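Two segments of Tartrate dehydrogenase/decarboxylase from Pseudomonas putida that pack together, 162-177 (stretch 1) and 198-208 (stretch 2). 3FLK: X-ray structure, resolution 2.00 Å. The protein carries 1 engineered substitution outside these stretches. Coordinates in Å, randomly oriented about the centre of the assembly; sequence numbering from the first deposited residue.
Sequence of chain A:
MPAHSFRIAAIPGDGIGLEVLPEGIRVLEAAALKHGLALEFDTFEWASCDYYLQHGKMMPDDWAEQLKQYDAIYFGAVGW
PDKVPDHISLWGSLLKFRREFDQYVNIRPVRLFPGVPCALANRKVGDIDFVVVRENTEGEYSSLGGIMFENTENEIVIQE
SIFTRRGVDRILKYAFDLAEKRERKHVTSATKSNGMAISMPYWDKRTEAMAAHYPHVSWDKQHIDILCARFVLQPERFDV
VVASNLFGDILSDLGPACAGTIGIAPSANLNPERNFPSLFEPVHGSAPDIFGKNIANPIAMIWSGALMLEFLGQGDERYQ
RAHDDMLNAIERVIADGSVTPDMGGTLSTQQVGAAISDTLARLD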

# COMPACT_ATOMS: atom_id res chain seq x y z
N ILE A 162 17.88 5.48 1.98
CA ILE A 162 18.57 6.77 1.86
C ILE A 162 17.67 7.82 1.21
O ILE A 162 17.13 7.60 0.12
CB ILE A 162 19.88 6.66 1.03
CG1 ILE A 162 20.75 5.49 1.52
CG2 ILE A 162 20.65 7.99 1.04
CD1 ILE A 162 21.29 5.62 2.93
N PHE A 163 17.52 8.95 1.89
CA PHE A 163 16.86 10.12 1.33
C PHE A 163 17.83 11.30 1.40
O PHE A 163 18.53 11.47 2.41
CB PHE A 163 15.58 10.44 2.10
CG PHE A 163 14.51 9.38 1.99
CD1 PHE A 163 13.46 9.52 1.09
CD2 PHE A 163 14.55 8.23 2.78
CE1 PHE A 163 12.47 8.55 0.97
CE2 PHE A 163 13.57 7.24 2.67
CZ PHE A 163 12.52 7.40 1.77
N THR A 164 17.91 12.07 0.32
CA THR A 164 18.79 13.25 0.28
C THR A 164 17.96 14.51 0.07
O THR A 164 16.85 14.44 -0.46
CB THR A 164 19.85 13.15 -0.85
OG1 THR A 164 19.20 13.08 -2.13
CG2 THR A 164 20.74 11.92 -0.67
N ARG A 165 18.49 15.66 0.50
CA ARG A 165 17.82 16.93 0.24
C ARG A 165 17.66 17.16 -1.26
O ARG A 165 16.59 17.58 -1.71
CB ARG A 165 18.55 18.12 0.88
CG ARG A 165 17.82 19.44 0.67
CD ARG A 165 18.49 20.61 1.36
NE ARG A 165 18.16 20.65 2.78
CZ ARG A 165 18.10 21.76 3.51
NH1 ARG A 165 18.34 22.95 2.97
NH2 ARG A 165 17.79 21.68 4.80
N ARG A 166 18.71 16.87 -2.02
CA ARG A 166 18.70 17.04 -3.47
C ARG A 166 17.58 16.23 -4.12
O ARG A 166 16.77 16.79 -4.87
CB ARG A 166 20.06 16.67 -4.08
CG ARG A 166 21.18 17.64 -3.71
CD ARG A 166 22.45 17.36 -4.51
NE ARG A 166 23.50 18.32 -4.20
CZ ARG A 166 24.47 18.13 -3.30
NH1 ARG A 166 24.53 16.99 -2.61
NH2 ARG A 166 25.38 19.07 -3.09
N GLY A 167 17.52 14.93 -3.82
CA GLY A 167 16.51 14.03 -4.38
C GLY A 167 15.09 14.31 -3.92
O GLY A 167 14.15 14.24 -4.71
N VAL A 168 14.93 14.62 -2.63
CA VAL A 168 13.62 14.93 -2.08
C VAL A 168 13.08 16.26 -2.63
O VAL A 168 11.94 16.32 -3.09
CB VAL A 168 13.63 14.90 -0.52
CG1 VAL A 168 12.36 15.52 0.05
CG2 VAL A 168 13.78 13.46 -0.01
N ASP A 169 13.91 17.30 -2.61
CA ASP A 169 13.50 18.61 -3.10
C ASP A 169 13.08 18.61 -4.57
O ASP A 169 12.07 19.21 -4.93
CB ASP A 169 14.60 19.66 -2.88
CG ASP A 169 14.65 20.16 -1.44
OD1 ASP A 169 13.85 19.69 -0.60
OD2 ASP A 169 15.50 21.03 -1.14
N ARG A 170 13.84 17.91 -5.42
CA ARG A 170 13.58 17.91 -6.86
C ARG A 170 12.30 17.18 -7.27
O ARG A 170 11.64 17.59 -8.22
CB ARG A 170 14.80 17.42 -7.65
CG ARG A 170 15.17 15.96 -7.45
CD ARG A 170 16.42 15.62 -8.25
NE ARG A 170 16.78 14.21 -8.13
CZ ARG A 170 17.77 13.62 -8.78
NH1 ARG A 170 18.53 14.32 -9.63
NH2 ARG A 170 18.02 12.33 -8.60
N ILE A 171 11.95 16.10 -6.56
CA ILE A 171 10.69 15.41 -6.83
C ILE A 171 9.49 16.24 -6.34
O ILE A 171 8.46 16.30 -7.01
CB ILE A 171 10.65 13.94 -6.28
CG1 ILE A 171 9.49 13.15 -6.89
CG2 ILE A 171 10.60 13.89 -4.75
CD1 ILE A 171 9.67 12.82 -8.37
N LEU A 172 9.65 16.88 -5.18
CA LEU A 172 8.61 17.75 -4.62
C LEU A 172 8.38 18.97 -5.51
O LEU A 172 7.24 19.36 -5.76
CB LEU A 172 8.96 18.19 -3.20
CG LEU A 172 8.91 17.13 -2.09
CD1 LEU A 172 9.54 17.68 -0.81
CD2 LEU A 172 7.49 16.63 -1.83
N LYS A 173 9.47 19.55 -6.01
CA LYS A 173 9.39 20.68 -6.93
C LYS A 173 8.63 20.31 -8.20
O LYS A 173 7.74 21.04 -8.62
CB LYS A 173 10.78 21.22 -7.27
CG LYS A 173 10.75 22.48 -8.14
CD LYS A 173 12.12 23.12 -8.24
CE LYS A 173 12.05 24.43 -9.03
NZ LYS A 173 11.74 24.19 -10.47
N TYR A 174 8.97 19.17 -8.79
CA TYR A 174 8.29 18.70 -9.99
C TYR A 174 6.78 18.58 -9.75
O TYR A 174 5.98 19.08 -10.56
CB TYR A 174 8.87 17.38 -10.50
CG TYR A 174 8.49 17.09 -11.94
CD1 TYR A 174 9.32 17.48 -12.99
CD2 TYR A 174 7.28 16.47 -12.25
CE1 TYR A 174 8.97 17.23 -14.32
CE2 TYR A 174 6.92 16.21 -13.58
CZ TYR A 174 7.77 16.60 -14.60
OH TYR A 174 7.42 16.35 -15.91
N ALA A 175 6.40 17.96 -8.64
CA ALA A 175 5.00 17.73 -8.30
C ALA A 175 4.21 19.02 -8.09
O ALA A 175 3.08 19.14 -8.54
CB ALA A 175 4.88 16.82 -7.09
N PHE A 176 4.83 19.98 -7.39
CA PHE A 176 4.20 21.28 -7.16
C PHE A 176 4.12 22.12 -8.44
O PHE A 176 3.12 22.79 -8.67
CB PHE A 176 4.90 22.04 -6.03
CG PHE A 176 4.39 21.68 -4.66
CD1 PHE A 176 3.33 22.38 -4.09
CD2 PHE A 176 4.95 20.62 -3.95
CE1 PHE A 176 2.85 22.04 -2.82
CE2 PHE A 176 4.47 20.27 -2.69
CZ PHE A 176 3.42 20.99 -2.12
N ASP A 177 5.17 22.06 -9.26
CA ASP A 177 5.16 22.71 -10.58
C ASP A 177 4.03 22.15 -11.46
O ASP A 177 3.34 22.90 -12.14
CB ASP A 177 6.50 22.53 -11.30
CG ASP A 177 7.58 23.48 -10.79
OD1 ASP A 177 7.24 24.47 -10.09
OD2 ASP A 177 8.76 23.25 -11.08
N ILE A 198 12.48 8.64 11.16
CA ILE A 198 13.55 9.51 10.66
C ILE A 198 13.30 9.98 9.23
O ILE A 198 13.30 11.19 8.96
CB ILE A 198 14.94 8.82 10.78
CG1 ILE A 198 15.20 8.39 12.23
CG2 ILE A 198 16.06 9.76 10.30
CD1 ILE A 198 16.40 7.51 12.41
N SER A 199 13.07 9.04 8.32
CA SER A 199 12.90 9.35 6.90
C SER A 199 11.65 10.17 6.61
O SER A 199 11.71 11.17 5.88
CB SER A 199 12.87 8.06 6.07
OG SER A 199 11.78 7.24 6.44
N MSE A 200 10.51 9.76 7.18
CA MSE A 200 9.23 10.40 6.86
C MSE A 200 8.99 11.78 7.51
O MSE A 200 8.44 12.66 6.85
CB MSE A 200 8.06 9.45 7.10
CG MSE A 200 7.92 8.32 6.07
SE MSE A 200 7.90 8.85 4.17
CE MSE A 200 7.04 10.57 4.28
N PRO A 201 9.36 11.96 8.80
CA PRO A 201 9.33 13.33 9.33
C PRO A 201 10.16 14.30 8.50
O PRO A 201 9.78 15.46 8.34
CB PRO A 201 9.92 13.17 10.73
CG PRO A 201 9.59 11.77 11.10
CD PRO A 201 9.78 11.00 9.83
N TYR A 202 11.27 13.82 7.95
CA TYR A 202 12.12 14.62 7.08
C TYR A 202 11.44 14.96 5.75
O TYR A 202 11.49 16.10 5.29
CB TYR A 202 13.46 13.92 6.83
CG TYR A 202 14.36 14.69 5.89
CD1 TYR A 202 15.04 15.83 6.32
CD2 TYR A 202 14.52 14.28 4.57
CE1 TYR A 202 15.85 16.54 5.45
CE2 TYR A 202 15.33 14.98 3.69
CZ TYR A 202 16.00 16.11 4.14
OH TYR A 202 16.80 16.81 3.28
N TRP A 203 10.83 13.95 5.13
CA TRP A 203 10.04 14.13 3.91
C TRP A 203 8.95 15.19 4.13
O TRP A 203 8.78 16.08 3.30
CB TRP A 203 9.46 12.79 3.45
CG TRP A 203 8.47 12.84 2.30
CD1 TRP A 203 7.11 13.01 2.39
CD2 TRP A 203 8.76 12.68 0.91
NE1 TRP A 203 6.54 12.98 1.15
CE2 TRP A 203 7.53 12.78 0.21
CE3 TRP A 203 9.93 12.48 0.18
CZ2 TRP A 203 7.44 12.68 -1.18
CZ3 TRP A 203 9.84 12.38 -1.21
CH2 TRP A 203 8.61 12.48 -1.87
N ASP A 204 8.24 15.08 5.25
CA ASP A 204 7.23 16.07 5.65
C ASP A 204 7.81 17.48 5.79
O ASP A 204 7.21 18.46 5.33
CB ASP A 204 6.56 15.66 6.96
CG ASP A 204 5.70 14.41 6.82
OD1 ASP A 204 5.63 13.83 5.72
OD2 ASP A 204 5.10 14.00 7.84
N LYS A 205 8.98 17.58 6.43
CA LYS A 205 9.66 18.86 6.63
C LYS A 205 10.01 19.53 5.29
O LYS A 205 9.78 20.73 5.12
CB LYS A 205 10.93 18.66 7.47
CG LYS A 205 11.45 19.91 8.13
CD LYS A 205 12.64 19.59 9.03
CE LYS A 205 13.11 20.81 9.80
NZ LYS A 205 14.11 20.44 10.85
N ARG A 206 10.53 18.74 4.35
CA ARG A 206 10.87 19.26 3.03
C ARG A 206 9.63 19.61 2.20
O ARG A 206 9.65 20.54 1.40
CB ARG A 206 11.77 18.29 2.26
CG ARG A 206 13.14 17.99 2.91
CD ARG A 206 13.87 19.24 3.39
NE ARG A 206 14.19 20.17 2.30
CZ ARG A 206 14.52 21.45 2.46
NH1 ARG A 206 14.58 21.98 3.68
NH2 ARG A 206 14.78 22.20 1.41
N THR A 207 8.55 18.85 2.40
CA THR A 207 7.27 19.12 1.73
C THR A 207 6.70 20.47 2.18
O THR A 207 6.32 21.29 1.35
CB THR A 207 6.23 17.99 1.98
OG1 THR A 207 6.82 16.72 1.66
CG2 THR A 207 4.99 18.19 1.13
N GLU A 208 6.69 20.69 3.49
CA GLU A 208 6.29 21.98 4.08
C GLU A 208 7.12 23.13 3.52
O GLU A 208 6.58 24.18 3.17
CB GLU A 208 6.41 21.95 5.60
CG GLU A 208 5.36 21.10 6.30
CD GLU A 208 5.72 20.80 7.75
OE1 GLU A 208 6.14 21.74 8.47
OE2 GLU A 208 5.56 19.63 8.17
O HOH W 1 11.76 21.33 -0.02

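Helices 165-177 and 199-208 cross at -50°, with axes 9.8 Å apart at closest approach; the two stretches together bury 696 Å², summed over both sides. Arg206 is the polar centre of the contact. Its side chain, m at chi1, chi2 and chi3, sits as a knob among Arg165, Val168, Asp169 and Leu172, and its guanidinium presents an edge to the carboxylate of Asp169. Two hydrogen bonds result, Arg206 NE to Asp169 OD1 (3.0 Å) and Arg206 NH2 to Asp169 OD2 (2.9 Å), a bidentate salt bridge in which each carboxylate oxygen takes one N-H. Asp169 suits the place because its CA-to-CB bond runs sideways while its short side chain brings the carboxylate within reach. Water 1 adds a second link: it donates to Asp169 OD1 (2.7 Å) and to the backbone carbonyl Arg206 O (2.7 Å), so OD1 accepts from both the arginine and the water.

The guanidinium of Arg165 lies flat on that of Arg206, centres 3.8 Å apart and planes at 13°. Arg165 NH2 and Arg206 NH1, 3.4 Å apart, are both donors and form no hydrogen bond; the flat stack leaves the N-H groups directed outward in the guanidinium planes, and Asp169 supplies a negative charge beside the paired cations. Arg165 NE and NH2 are satisfied elsewhere in the structure. So is Tyr202 OH, which packs 3.2 Å from Arg165 CA; its 3.5 Å approach to Arg165 N has too poor an angle for a hydrogen bond.

Beside this polar cluster the contact is apolar. The indole of Trp203 is buried, with Leu172 CD2 over one face, 4.0 Å from Trp203 CZ2. Val168 CG1 meets Trp203 CE3 at 3.9 Å, and Ile171 CG2 meets Trp203 CH2 at 3.8 Å. These branched side chains all approach the broad ring from one side; its one polar atom, NE1, is hydrogen-bonded elsewhere. Val168 CG1 also touches the aliphatic part of Arg206, 3.6 Å from its CB.

Thr207 OG1 donates to Trp203 O (2.6 Å), one turn back in its own helix. With its hydrogen thus engaged, the hydroxyl can pack 3.6 Å from Leu172 CD2, while Thr207 CG2 lies at the edge of the Phe176 ring, 4.4 Å from CE2. At the other end, Phe163 CE2 packs against Ser199 CB (3.6 Å). Thr164 caps the first helix: its OG1 accepts from Gly167 N (3.0 Å), satisfying an amide in the first turn.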